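Local coordinates for 14 kDa fatty acid-binding protein (Schistosoma mansoni, PDB 1VYF) that binds long-chain fatty acids such as oleic and arachidonic acid inside a beta-barrel and may transport them through the cytoplasm, at residues A[93-98]-A[104-109]; A[117-122]-A[126-131]; A[50-55]-A[61-66]; A[74-77]-A[81-84]; A[16-21]-A[34-39]. All coordinates share one frame; numbering follows the deposited sequence.

Interaction 1: residues A[93-98]-A[104-109]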
# COMPACT_ATOMS: atom_id res chain seq x y z
N LYS A 93 -9.69 8.74 -2.03
CA LYS A 93 -9.18 7.61 -2.79
C LYS A 93 -7.91 7.95 -3.56
O LYS A 93 -7.86 8.96 -4.27
CB LYS A 93 -10.26 7.14 -3.75
CG LYS A 93 -9.98 5.87 -4.48
CD LYS A 93 -11.25 5.49 -5.26
CE LYS A 93 -11.06 4.37 -6.19
NZ LYS A 93 -12.28 4.24 -7.00
N LEU A 94 -6.88 7.11 -3.44
CA LEU A 94 -5.68 7.24 -4.26
C LEU A 94 -5.29 5.92 -4.84
O LEU A 94 -5.61 4.85 -4.28
CB LEU A 94 -4.52 7.86 -3.49
CG LEU A 94 -4.21 7.35 -2.12
CD1 LEU A 94 -3.43 6.07 -2.25
CD2 LEU A 94 -3.45 8.39 -1.25
N THR A 95 -4.60 5.97 -5.97
CA THR A 95 -4.18 4.78 -6.67
C THR A 95 -2.66 4.79 -6.91
O THR A 95 -2.13 5.73 -7.50
CB THR A 95 -4.92 4.72 -8.02
OG1 THR A 95 -6.35 4.71 -7.83
CG2 THR A 95 -4.62 3.45 -8.74
N GLN A 96 -1.96 3.75 -6.44
CA GLN A 96 -0.52 3.62 -6.58
C GLN A 96 -0.21 2.53 -7.58
O GLN A 96 -0.68 1.40 -7.48
CB GLN A 96 0.13 3.27 -5.23
CG GLN A 96 1.63 3.07 -5.29
CD GLN A 96 2.24 2.81 -3.98
OE1 GLN A 96 1.54 2.55 -3.01
NE2 GLN A 96 3.58 2.90 -3.92
N THR A 97 0.62 2.88 -8.56
CA THR A 97 1.05 1.94 -9.56
C THR A 97 2.54 1.69 -9.31
O THR A 97 3.31 2.63 -9.17
CB THR A 97 0.74 2.52 -10.98
OG1 THR A 97 -0.69 2.67 -11.13
CG2 THR A 97 1.08 1.57 -12.03
N GLN A 98 2.92 0.43 -9.20
CA GLN A 98 4.30 0.02 -8.99
C GLN A 98 4.72 -0.84 -10.16
O GLN A 98 4.17 -1.91 -10.39
CB GLN A 98 4.44 -0.80 -7.70
CG GLN A 98 4.16 -0.00 -6.46
CD GLN A 98 4.39 -0.79 -5.16
OE1 GLN A 98 4.00 -1.94 -5.04
NE2 GLN A 98 5.02 -0.16 -4.18
N THR A 104 3.34 -5.33 -13.05
CA THR A 104 2.82 -4.07 -12.59
C THR A 104 1.77 -4.34 -11.52
O THR A 104 0.91 -5.19 -11.73
CB THR A 104 2.26 -3.29 -13.78
OG1 THR A 104 3.38 -2.79 -14.55
CG2 THR A 104 1.49 -2.03 -13.34
N THR A 105 1.90 -3.66 -10.39
CA THR A 105 0.95 -3.75 -9.25
C THR A 105 0.19 -2.44 -9.13
O THR A 105 0.79 -1.38 -9.08
CB THR A 105 1.70 -4.00 -7.96
OG1 THR A 105 2.55 -5.14 -8.11
CG2 THR A 105 0.69 -4.33 -6.78
N VAL A 106 -1.14 -2.52 -9.10
CA VAL A 106 -1.98 -1.37 -8.90
C VAL A 106 -2.58 -1.50 -7.49
O VAL A 106 -3.17 -2.55 -7.15
CB VAL A 106 -3.05 -1.23 -9.92
CG1 VAL A 106 -3.85 0.00 -9.68
CG2 VAL A 106 -2.43 -1.20 -11.34
N ILE A 107 -2.36 -0.49 -6.66
CA ILE A 107 -2.88 -0.48 -5.27
C ILE A 107 -3.81 0.70 -5.06
O ILE A 107 -3.39 1.87 -5.04
CB ILE A 107 -1.72 -0.44 -4.25
CG1 ILE A 107 -0.68 -1.51 -4.56
CG2 ILE A 107 -2.29 -0.62 -2.82
CD1 ILE A 107 0.69 -1.19 -4.05
N VAL A 108 -5.09 0.42 -4.93
CA VAL A 108 -6.08 1.44 -4.69
C VAL A 108 -6.34 1.44 -3.17
O VAL A 108 -6.45 0.38 -2.56
CB VAL A 108 -7.37 1.16 -5.53
CG1 VAL A 108 -8.40 2.22 -5.33
CG2 VAL A 108 -7.05 0.99 -7.01
N ARG A 109 -6.35 2.62 -2.57
CA ARG A 109 -6.65 2.83 -1.16
C ARG A 109 -7.81 3.80 -1.08
O ARG A 109 -7.75 4.92 -1.60
CB ARG A 109 -5.46 3.41 -0.44
CG ARG A 109 -4.22 2.52 -0.50
CD ARG A 109 -3.09 2.98 0.35
NE ARG A 109 -2.07 1.97 0.54
CZ ARG A 109 -1.04 1.75 -0.25
NH1 ARG A 109 -0.83 2.48 -1.33
NH2 ARG A 109 -0.19 0.78 0.06
O HOH W 1 2.55 0.09 -1.05
O HOH W 2 4.23 -4.67 -5.87
O HOH W 3 4.94 -4.48 -9.36

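Interaction 2: residues A[117-122]-A[126-131]. With OLA (oleic acid), chain B.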
# COMPACT_ATOMS: atom_id res chain seq x y z
N LYS A 117 -9.89 0.54 2.70
CA LYS A 117 -9.89 -0.66 1.89
C LYS A 117 -8.76 -0.53 0.93
O LYS A 117 -8.70 0.44 0.19
CB LYS A 117 -11.20 -0.80 1.14
CG LYS A 117 -11.19 -2.03 0.21
CD LYS A 117 -12.52 -2.35 -0.43
CE LYS A 117 -13.07 -1.22 -1.24
NZ LYS A 117 -14.43 -1.56 -1.75
N THR A 118 -7.88 -1.51 0.90
CA THR A 118 -6.73 -1.48 -0.04
C THR A 118 -6.91 -2.61 -1.06
O THR A 118 -6.88 -3.78 -0.67
CB THR A 118 -5.44 -1.66 0.76
OG1 THR A 118 -5.28 -0.54 1.65
CG2 THR A 118 -4.18 -1.66 -0.12
N THR A 119 -7.14 -2.28 -2.34
CA THR A 119 -7.31 -3.31 -3.36
C THR A 119 -6.01 -3.44 -4.11
O THR A 119 -5.48 -2.44 -4.58
CB THR A 119 -8.47 -2.95 -4.27
OG1 THR A 119 -9.68 -2.87 -3.50
CG2 THR A 119 -8.75 -4.02 -5.29
N VAL A 120 -5.49 -4.66 -4.24
CA VAL A 120 -4.18 -4.87 -4.89
C VAL A 120 -4.39 -5.76 -6.11
O VAL A 120 -4.86 -6.89 -5.98
CB VAL A 120 -3.20 -5.53 -3.94
CG1 VAL A 120 -1.80 -5.72 -4.60
CG2 VAL A 120 -3.10 -4.72 -2.65
N THR A 121 -4.03 -5.29 -7.30
CA THR A 121 -4.28 -6.06 -8.52
C THR A 121 -2.98 -6.21 -9.31
O THR A 121 -2.24 -5.25 -9.43
CB THR A 121 -5.36 -5.37 -9.40
OG1 THR A 121 -5.00 -4.00 -9.70
CG2 THR A 121 -6.57 -5.17 -8.64
N VAL A 122 -2.70 -7.43 -9.76
CA VAL A 122 -1.54 -7.73 -10.61
C VAL A 122 -2.14 -8.56 -11.77
O VAL A 122 -2.47 -9.73 -11.58
CB VAL A 122 -0.49 -8.55 -9.86
CG1 VAL A 122 0.71 -8.84 -10.77
CG2 VAL A 122 -0.03 -7.82 -8.55
N THR A 126 -6.64 -10.33 -7.95
CA THR A 126 -6.98 -9.23 -7.04
C THR A 126 -7.03 -9.70 -5.58
O THR A 126 -7.61 -10.74 -5.27
CB THR A 126 -8.32 -8.54 -7.45
OG1 THR A 126 -8.18 -7.88 -8.73
CG2 THR A 126 -8.61 -7.39 -6.54
N ALA A 127 -6.42 -8.91 -4.71
CA ALA A 127 -6.52 -9.08 -3.27
C ALA A 127 -7.16 -7.85 -2.64
O ALA A 127 -7.05 -6.76 -3.14
CB ALA A 127 -5.19 -9.38 -2.66
N ILE A 128 -7.90 -8.05 -1.55
CA ILE A 128 -8.46 -6.91 -0.80
C ILE A 128 -8.01 -7.00 0.65
O ILE A 128 -8.15 -8.05 1.29
CB ILE A 128 -10.03 -6.92 -0.88
CG1 ILE A 128 -10.51 -6.81 -2.32
CG2 ILE A 128 -10.66 -5.80 0.01
CD1 ILE A 128 -12.00 -6.94 -2.47
N ARG A 129 -7.46 -5.91 1.17
CA ARG A 129 -7.01 -5.81 2.54
C ARG A 129 -7.64 -4.62 3.23
O ARG A 129 -7.51 -3.48 2.79
CB ARG A 129 -5.49 -5.69 2.57
CG ARG A 129 -4.81 -6.96 2.12
CD ARG A 129 -3.43 -6.73 1.55
NE ARG A 129 -2.44 -6.29 2.53
CZ ARG A 129 -1.92 -7.06 3.47
NH1 ARG A 129 -1.00 -6.56 4.27
NH2 ARG A 129 -2.27 -8.35 3.60
N ASN A 130 -8.37 -4.90 4.31
CA ASN A 130 -9.08 -3.88 5.07
C ASN A 130 -8.25 -3.47 6.28
O ASN A 130 -7.73 -4.31 7.02
CB ASN A 130 -10.44 -4.42 5.56
CG ASN A 130 -11.50 -4.39 4.48
OD1 ASN A 130 -11.44 -3.59 3.52
ND2 ASN A 130 -12.44 -5.33 4.57
N TYR A 131 -8.14 -2.16 6.50
CA TYR A 131 -7.47 -1.58 7.65
C TYR A 131 -8.50 -0.81 8.46
O TYR A 131 -9.39 -0.20 7.90
CB TYR A 131 -6.40 -0.57 7.19
CG TYR A 131 -5.19 -1.18 6.53
CD1 TYR A 131 -5.28 -1.71 5.23
CD2 TYR A 131 -3.96 -1.25 7.21
CE1 TYR A 131 -4.15 -2.24 4.59
CE2 TYR A 131 -2.82 -1.81 6.58
CZ TYR A 131 -2.93 -2.31 5.30
OH TYR A 131 -1.79 -2.82 4.74
C1 OLA B . -1.05 -3.07 1.50
O1 OLA B . -0.84 -1.89 1.75
O2 OLA B . -1.76 -3.72 2.41
C2 OLA B . -0.63 -3.83 0.24
C3 OLA B . 0.66 -3.43 -0.48
C4 OLA B . 1.57 -4.64 -0.81
C5 OLA B . 1.89 -4.89 -2.29
C6 OLA B . 2.31 -6.33 -2.59
C7 OLA B . 3.80 -6.63 -2.40
C8 OLA B . 4.14 -7.08 -0.98
C9 OLA B . 4.82 -8.43 -0.95
C10 OLA B . 5.11 -9.07 0.20
C11 OLA B . 4.79 -8.53 1.58
C12 OLA B . 5.96 -8.71 2.55
C13 OLA B . 5.56 -8.48 4.01
C14 OLA B . 5.28 -7.02 4.38
C15 OLA B . 3.80 -6.64 4.30
C16 OLA B . 3.60 -5.12 4.21
C17 OLA B . 2.80 -4.70 2.98
C18 OLA B . 1.33 -4.66 3.30

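Interaction 3: residues A[50-55]-A[61-66]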
# COMPACT_ATOMS: atom_id res chain seq x y z
N LYS A 50 3.24 17.17 -0.45
CA LYS A 50 3.78 15.82 -0.25
C LYS A 50 2.98 15.03 0.77
O LYS A 50 2.66 15.55 1.82
CB LYS A 50 5.23 15.91 0.24
CG LYS A 50 6.17 16.69 -0.70
CD LYS A 50 7.47 15.93 -0.99
CE LYS A 50 7.36 15.08 -2.27
NZ LYS A 50 8.58 14.24 -2.58
N MET A 51 2.69 13.77 0.45
CA MET A 51 2.16 12.81 1.40
C MET A 51 3.24 11.81 1.78
O MET A 51 4.05 11.42 0.93
CB MET A 51 1.01 12.05 0.76
CG MET A 51 0.38 11.01 1.66
SD MET A 51 -1.17 10.37 0.93
CE MET A 51 -2.32 11.02 2.00
N THR A 52 3.24 11.40 3.04
CA THR A 52 4.13 10.35 3.54
C THR A 52 3.34 9.20 4.16
O THR A 52 2.50 9.41 5.02
CB THR A 52 5.15 10.95 4.54
OG1 THR A 52 6.01 11.86 3.85
CG2 THR A 52 6.11 9.87 5.04
N MET A 53 3.64 7.99 3.69
CA MET A 53 3.07 6.78 4.27
C MET A 53 4.14 5.97 4.99
O MET A 53 5.10 5.56 4.40
CB MET A 53 2.46 5.95 3.13
CG MET A 53 1.72 4.71 3.62
SD MET A 53 0.96 3.80 2.20
CE MET A 53 2.15 2.53 1.99
N LEU A 54 3.99 5.74 6.29
CA LEU A 54 4.90 4.91 7.06
C LEU A 54 4.25 3.58 7.34
O LEU A 54 3.14 3.55 7.85
CB LEU A 54 5.21 5.59 8.40
CG LEU A 54 5.93 4.83 9.51
CD1 LEU A 54 7.37 4.51 9.11
CD2 LEU A 54 5.91 5.65 10.76
N THR A 55 4.93 2.49 7.01
CA THR A 55 4.48 1.13 7.34
C THR A 55 5.38 0.52 8.42
O THR A 55 6.59 0.48 8.28
CB THR A 55 4.51 0.30 6.05
OG1 THR A 55 3.66 0.91 5.06
CG2 THR A 55 3.88 -1.09 6.25
N ASN A 61 10.19 -1.85 8.93
CA ASN A 61 9.60 -0.52 9.05
C ASN A 61 10.09 0.30 7.87
O ASN A 61 11.27 0.39 7.63
CB ASN A 61 9.95 0.19 10.36
CG ASN A 61 9.56 -0.61 11.56
OD1 ASN A 61 8.42 -1.06 11.69
ND2 ASN A 61 10.52 -0.81 12.48
N LEU A 62 9.16 0.90 7.14
CA LEU A 62 9.36 1.40 5.80
C LEU A 62 8.57 2.69 5.59
O LEU A 62 7.45 2.78 6.03
CB LEU A 62 8.83 0.34 4.86
CG LEU A 62 9.47 0.20 3.50
CD1 LEU A 62 10.90 -0.29 3.68
CD2 LEU A 62 8.67 -0.79 2.68
N SER A 63 9.13 3.67 4.91
CA SER A 63 8.45 4.94 4.65
C SER A 63 8.60 5.35 3.17
O SER A 63 9.63 5.10 2.58
CB SER A 63 9.06 6.03 5.53
OG SER A 63 8.59 7.28 5.12
N CYS A 64 7.57 5.98 2.59
CA CYS A 64 7.69 6.62 1.27
C CYS A 64 7.03 8.00 1.30
O CYS A 64 6.07 8.23 2.01
CB CYS A 64 7.11 5.75 0.13
SG CYS A 64 5.33 5.61 0.22
N THR A 65 7.61 8.94 0.54
CA THR A 65 7.11 10.31 0.47
C THR A 65 6.95 10.63 -1.02
O THR A 65 7.81 10.26 -1.84
CB THR A 65 8.08 11.30 1.18
OG1 THR A 65 8.16 10.99 2.59
CG2 THR A 65 7.54 12.73 1.16
N PHE A 66 5.84 11.27 -1.40
CA PHE A 66 5.54 11.50 -2.81
C PHE A 66 4.65 12.71 -3.05
O PHE A 66 3.87 13.13 -2.20
CB PHE A 66 4.87 10.26 -3.42
CG PHE A 66 3.69 9.74 -2.63
CD1 PHE A 66 3.88 8.79 -1.63
CD2 PHE A 66 2.42 10.22 -2.85
CE1 PHE A 66 2.81 8.32 -0.88
CE2 PHE A 66 1.33 9.74 -2.11
CZ PHE A 66 1.54 8.79 -1.13
O HOH W 4 5.24 2.68 3.67

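Interaction 4: residues A[74-77]-A[81-84]. With OLA (oleic acid), chain B.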
# COMPACT_ATOMS: atom_id res chain seq x y z
N GLU A 74 11.25 3.47 -5.71
CA GLU A 74 10.77 2.81 -4.50
C GLU A 74 11.40 1.44 -4.44
O GLU A 74 11.59 0.79 -5.46
CB GLU A 74 9.23 2.68 -4.52
CG GLU A 74 8.58 2.43 -3.16
CD GLU A 74 7.18 1.85 -3.23
OE1 GLU A 74 6.44 2.16 -4.21
OE2 GLU A 74 6.82 1.06 -2.29
N LYS A 75 11.76 1.00 -3.23
CA LYS A 75 12.06 -0.40 -2.95
C LYS A 75 10.92 -0.94 -2.07
O LYS A 75 10.58 -0.35 -1.03
CB LYS A 75 13.41 -0.56 -2.24
CG LYS A 75 13.91 -2.02 -2.26
CD LYS A 75 15.02 -2.31 -1.22
CE LYS A 75 16.34 -2.66 -1.89
NZ LYS A 75 17.32 -3.25 -0.92
N THR A 76 10.31 -2.03 -2.52
CA THR A 76 9.15 -2.61 -1.85
C THR A 76 9.63 -3.36 -0.62
O THR A 76 10.83 -3.60 -0.47
CB THR A 76 8.38 -3.60 -2.79
OG1 THR A 76 9.21 -4.71 -3.16
CG2 THR A 76 7.99 -2.94 -4.09
N SER A 77 8.70 -3.75 0.24
CA SER A 77 9.04 -4.49 1.46
C SER A 77 9.75 -5.81 1.17
O SER A 77 10.61 -6.26 1.93
CB SER A 77 7.80 -4.71 2.36
OG SER A 77 6.63 -5.09 1.64
N ASN A 81 13.01 -3.30 -6.64
CA ASN A 81 13.10 -1.91 -7.07
C ASN A 81 12.07 -1.65 -8.16
O ASN A 81 12.01 -2.36 -9.17
CB ASN A 81 14.51 -1.58 -7.58
CG ASN A 81 15.55 -1.67 -6.50
OD1 ASN A 81 15.50 -0.94 -5.51
ND2 ASN A 81 16.48 -2.60 -6.66
N VAL A 82 11.25 -0.65 -7.92
CA VAL A 82 10.10 -0.34 -8.76
C VAL A 82 10.02 1.17 -9.00
O VAL A 82 10.56 1.97 -8.22
CB VAL A 82 8.79 -0.88 -8.09
CG1 VAL A 82 8.93 -2.37 -7.79
CG2 VAL A 82 8.48 -0.11 -6.79
N LYS A 83 9.38 1.53 -10.10
CA LYS A 83 9.00 2.90 -10.39
C LYS A 83 7.54 3.04 -10.03
O LYS A 83 6.70 2.30 -10.58
CB LYS A 83 9.12 3.21 -11.90
CG LYS A 83 10.40 2.76 -12.60
CD LYS A 83 10.28 3.00 -14.15
CE LYS A 83 9.26 2.05 -14.86
NZ LYS A 83 7.91 2.70 -15.19
N SER A 84 7.24 3.96 -9.13
CA SER A 84 5.89 4.20 -8.69
C SER A 84 5.38 5.61 -8.94
O SER A 84 6.13 6.56 -9.02
CB SER A 84 5.77 3.87 -7.19
OG SER A 84 6.34 2.60 -6.94
C1 OLA B . -1.05 -3.07 1.50
O1 OLA B . -0.84 -1.89 1.75
O2 OLA B . -1.76 -3.72 2.41
C2 OLA B . -0.63 -3.83 0.24
C3 OLA B . 0.66 -3.43 -0.48
C4 OLA B . 1.57 -4.64 -0.81
C5 OLA B . 1.89 -4.89 -2.29
C6 OLA B . 2.31 -6.33 -2.59
C7 OLA B . 3.80 -6.63 -2.40
C8 OLA B . 4.14 -7.08 -0.98
C9 OLA B . 4.82 -8.43 -0.95
C10 OLA B . 5.11 -9.07 0.20
C11 OLA B . 4.79 -8.53 1.58
C12 OLA B . 5.96 -8.71 2.55
C13 OLA B . 5.56 -8.48 4.01
C14 OLA B . 5.28 -7.02 4.38
C15 OLA B . 3.80 -6.64 4.30
C16 OLA B . 3.60 -5.12 4.21
C17 OLA B . 2.80 -4.70 2.98
C18 OLA B . 1.33 -4.66 3.30

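Interaction 5: residues A[16-21]-A[34-39]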
# COMPACT_ATOMS: atom_id res chain seq x y z
N HIS A 16 -7.82 -10.77 2.15
CA HIS A 16 -8.47 -11.73 1.27
C HIS A 16 -7.72 -11.92 -0.04
O HIS A 16 -7.48 -10.96 -0.77
CB HIS A 16 -9.91 -11.24 0.96
CG HIS A 16 -10.64 -12.07 -0.05
ND1 HIS A 16 -11.40 -13.18 0.29
CD2 HIS A 16 -10.76 -11.95 -1.40
CE1 HIS A 16 -11.94 -13.69 -0.80
NE2 HIS A 16 -11.55 -12.98 -1.84
N ASN A 17 -7.35 -13.15 -0.32
CA ASN A 17 -6.66 -13.51 -1.57
C ASN A 17 -5.25 -12.95 -1.79
O ASN A 17 -4.80 -12.85 -2.94
CB ASN A 17 -7.55 -13.21 -2.80
CG ASN A 17 -7.25 -14.14 -3.99
OD1 ASN A 17 -7.00 -15.32 -3.79
ND2 ASN A 17 -7.27 -13.61 -5.20
N PHE A 18 -4.56 -12.60 -0.71
CA PHE A 18 -3.26 -11.95 -0.82
C PHE A 18 -2.15 -12.90 -1.28
O PHE A 18 -1.25 -12.47 -2.00
CB PHE A 18 -2.88 -11.28 0.50
CG PHE A 18 -1.70 -10.30 0.43
CD1 PHE A 18 -1.63 -9.31 -0.55
CD2 PHE A 18 -0.70 -10.36 1.35
CE1 PHE A 18 -0.56 -8.40 -0.58
CE2 PHE A 18 0.38 -9.46 1.32
CZ PHE A 18 0.42 -8.47 0.33
N ASP A 19 -2.21 -14.17 -0.90
CA ASP A 19 -1.18 -15.10 -1.38
C ASP A 19 -1.16 -15.24 -2.90
O ASP A 19 -0.09 -15.38 -3.49
CB ASP A 19 -1.26 -16.45 -0.72
CG ASP A 19 -0.00 -17.28 -0.97
OD1 ASP A 19 1.04 -16.94 -0.38
OD2 ASP A 19 0.03 -18.26 -1.77
N ALA A 20 -2.33 -15.19 -3.54
CA ALA A 20 -2.40 -15.24 -5.00
C ALA A 20 -1.61 -14.08 -5.64
O ALA A 20 -1.03 -14.23 -6.74
CB ALA A 20 -3.85 -15.18 -5.46
N VAL A 21 -1.56 -12.92 -4.98
CA VAL A 21 -0.87 -11.79 -5.62
C VAL A 21 0.61 -11.83 -5.36
O VAL A 21 1.38 -11.53 -6.26
CB VAL A 21 -1.43 -10.34 -5.36
CG1 VAL A 21 -2.91 -10.28 -5.11
CG2 VAL A 21 -0.58 -9.53 -4.37
N ILE A 34 5.66 -14.63 5.83
CA ILE A 34 5.65 -13.41 6.64
C ILE A 34 4.52 -12.48 6.19
O ILE A 34 3.77 -11.99 7.03
CB ILE A 34 7.03 -12.66 6.60
CG1 ILE A 34 8.12 -13.50 7.28
CG2 ILE A 34 6.96 -11.29 7.31
CD1 ILE A 34 9.54 -13.15 6.80
N GLY A 35 4.38 -12.28 4.89
CA GLY A 35 3.32 -11.44 4.33
C GLY A 35 1.91 -11.94 4.60
O GLY A 35 0.97 -11.12 4.71
N ASN A 36 1.75 -13.26 4.76
CA ASN A 36 0.45 -13.86 5.11
C ASN A 36 0.14 -13.87 6.62
O ASN A 36 -0.96 -14.28 7.02
CB ASN A 36 0.33 -15.27 4.50
CG ASN A 36 0.29 -15.25 2.96
OD1 ASN A 36 -0.26 -14.32 2.36
ND2 ASN A 36 0.85 -16.28 2.33
N THR A 37 1.08 -13.40 7.45
CA THR A 37 0.95 -13.43 8.90
C THR A 37 0.98 -12.04 9.56
O THR A 37 0.14 -11.76 10.44
CB THR A 37 2.01 -14.32 9.57
OG1 THR A 37 3.30 -13.69 9.50
CG2 THR A 37 2.19 -15.67 8.86
N VAL A 38 1.93 -11.17 9.19
CA VAL A 38 2.08 -9.90 9.91
C VAL A 38 0.92 -8.98 9.63
O VAL A 38 0.32 -9.00 8.55
CB VAL A 38 3.39 -9.11 9.58
CG1 VAL A 38 4.60 -9.87 10.07
CG2 VAL A 38 3.49 -8.75 8.09
N THR A 39 0.63 -8.15 10.62
CA THR A 39 -0.44 -7.17 10.54
C THR A 39 0.18 -5.81 10.77
O THR A 39 0.43 -5.39 11.91
CB THR A 39 -1.53 -7.48 11.57
OG1 THR A 39 -0.93 -7.67 12.84
CG2 THR A 39 -2.16 -8.81 11.30

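Interaction 1: residues A[93-98]-A[104-109]
Gln96 and Arg109 meet inside the barrel, where NH1 of Arg109 donates to OE1 of Gln96 at 2.9 Å. The bond leaves the edge of the guanidinium and arrives in the plane of the amide carbonyl, although the two flat groups are turned 45° apart. Gln96 can deliver its oxygen there because its chain is fully extended, with CG anti to the backbone N (chi1 179°). A water reinforces the pair, donating to OE1 of Gln96 and accepting from NH2 of Arg109 at 3.0 Å. A second water joins OE1 of Gln98 to OG1 of Thr105, while NE2 of Gln98 is hydrogen-bonded to Glu74.

The backbones form a regular antiparallel hairpin in which Leu94 with Arg109, Gln96 with Ile107 and Gln98 with Thr105 are hydrogen-bonded pairs; Gln96 N reaches Ile107 O at 2.7 Å.

Apolar packing differs on the two faces. On the outer one, CG2 of Thr95 lies 3.7 Å from CG1 of Val106, and beta-branched residues suit such an extended strand. On the inner one, CD1 of Leu94 covers the aliphatic part of Arg109, while CG2 of Ile107 lies over one face of its guanidinium.

Arg109 also donates through NH2 to the carboxylate of the bound oleic acid. Gln96 is thus a second-shell residue: its bond to NH1, at 162°, is well placed to limit rotation of the guanidinium, consistent with keeping NH2 directed at the ligand.

Interaction 2: residues A[117-122]-A[126-131]
The ring of Tyr131 reaches back toward Thr118, whose OG1 approaches CE1 of the tyrosine obliquely at 3.6 Å. From there Tyr131 extends its hydroxyl to O2 of the oleic acid carboxylate, which lies at the ring's edge and in its plane; the bond from OH to O2 is very short, 2.5 Å. The same oxygen lies at the edge of the Arg129 guanidinium, again in plane. The arginine chain bends at chi3 (68°), which turns the guanidinium so that NE rather than a terminal nitrogen donates, 2.7 Å to O2 and almost straight at 175°. Thr118 CG2 and Val120 CG2 point into the same space and touch the start of the ligand, the latter 3.9 Å from its C2; a small threonine and valine suit a wall that must lie close to the acid.

On the outer face, neighbours run alongside each other. Lys117 lays its CG 3.7 Å from Asn130 OD1, with the amine leading off beyond, whereas Thr119 crosses Thr126 at a slant, CG2 to CG2 3.6 Å. Asn130 sends its ND2 to Glu14.

Backbone bonds pair Thr118 with Arg129 and Val120 with Ala127 in this antiparallel hairpin. The guanidinium of Arg129 also makes a cation-pi contact with Phe18. Two donors from one strand therefore converge on O2, while Arg109 serves O1, an arrangement likely to stabilise the ligand as a carboxylate.

Interaction 3: residues A[50-55]-A[61-66]
Met51 and Phe66 make the close-packed end of this hairpin, lying side by side, with the end of the Met51 chain carrying on past the ring. The CB of Met51 rests 3.7 Å from CE2 of the ring, and its SD is 4.8 Å from the ring centroid, an oblique Met-aromatic contact. Phe66 has CG wedged between its backbone N and carbonyl carbon (chi1 51°), which folds the ring back across the neighbouring strand and sets one face over the carbonyl oxygen of Met51. A flexible methionine can mould itself to the flat, rigid ring, and Met51 also meets Met46 and Met3.

Farther along the same face the packing thins: the closest approach of Cys64 SG is to CB of Met53, 4.1 Å. Near Thr55 a water takes over, binding OG1 of Thr55 at 2.7 Å and donating to the carbonyl oxygens of Met53 and Leu62.

The opposite face is more open and largely polar. Thr52 and Thr65, a non-hydrogen-bonded pair of the backbone, join hydroxyls there, OG1 to OG1 at 2.6 Å. Beside them CG2 of Thr52 meets OG of Ser63. Leu54 is the apolar exception, its CD1 3.5 Å from the carbonyl O of Leu62. Short hydroxyl-bearing residues suit this outer surface.

Three hydrogen-bonded pairs, the last of them Thr55 with Leu62, run the length of the ladder, an antiparallel beta-hairpin of the up-and-down barrel that characterises fatty acid-binding proteins.

Interaction 4: residues A[74-77]-A[81-84]
OE1 of Glu74 is gripped from two strands. Ser84 OG donates to it across the hairpin at 2.8 Å, meeting the oxygen on its anti side and 22° out of the carboxylate plane, while Gln98 NE2 of the next strand donates as well. Glu74 reaches both because its chain is extended, with CG anti to the backbone N (chi1 -161°). An acid suits a place flanked by a hydroxyl and an amide N-H, and these donors would be expected to favour its charged form.

Glu74 and Val82 also form a hydrogen-bonded antiparallel pair, Val82 N reaching Glu74 O at 2.9 Å. This is the hairpin of strands 72-75 and 81-88, part of the beta-barrel of fatty acid-binding proteins. On its inner side CG2 of Val82 packs against CB of Glu74 at 3.7 Å. Just beyond the strand, CG2 of Thr76 comes at about a right angle to the same valine, 3.9 Å from both its CG1 and its CG2. OG1 of Thr76 bonds with Asp78 and the backbone N of Arg80 across the turn.

On the outer side Asn81 OD1 lies 3.8 Å from CG of Lys75; a long lysine and a short polar asparagine suit this exposed flank. Beyond the paired residues, Ser77 brings its OG to 3.6 Å from C14 of the oleic acid, touching the hydrocarbon tail.

Interaction 5: residues A[16-21]-A[34-39]
The helix-turn-helix lid that covers one end of the barrel in fatty acid-binding proteins is joined here near its two outer ends, the start of helix 18-24 meeting the end of helix 29-35. Asn36 and Asp19 make the polar link: ND2 of Asn36 donates to OD1 of Asp19 at 2.8 Å, with an angle of 161°. The acceptor lies in the plane of the amide, yet the donor comes from above the carboxylate plane, the two flat groups being turned 58° apart. Asp19 CG stands anti to its own backbone N (chi1 -166°), which swings the carboxylate out beside Asn36, and OD2 forms a salt bridge with Arg32. An acid suits this junction, where its two oxygens bind two residues of the facing part of the lid.

Next to this link lies Phe18, whose ring edge faces Gly35, with the carbonyl oxygen of Gly35 in the ring plane and 3.8 Å from CE2. The glycine presents bare backbone to the ring, where a CB would have pointed, and it also touches the bound oleic acid. Such a lid is generally regarded as the portal region in this family, and Phe18 connects it to the barrel wall by packing on Ala127 of strand 125-133.

At the end of the helix, Ile34 O accepts from Thr37 N, from Thr37 OG1 at 3.0 Å and from Val38 N, bonds that tie together the chain as it leaves the lid.

In the fold
Interactions 1 to 4 are antiparallel hairpins of one barrel sheet, whereas interaction 5 joins helices of the lid; all are partly buried except interaction 3, a surface contact. Interactions 1 and 2 are neighbours through strands 104-112 and 115-122, and their inner faces supply the arginines and tyrosine that hold the carboxylate. Interaction 4 flanks interaction 1, coupled through Glu74 and Gln98, so its inner face is also polar and charged. Interaction 3 relies instead on sulfur-aromatic packing and a hydroxyl pair, yet Met53 meets Arg109 and Met51 meets Leu94 across the barrel. Interaction 5, crossed by a single side-chain hydrogen bond, reaches interaction 2 through Phe18 and Asn17.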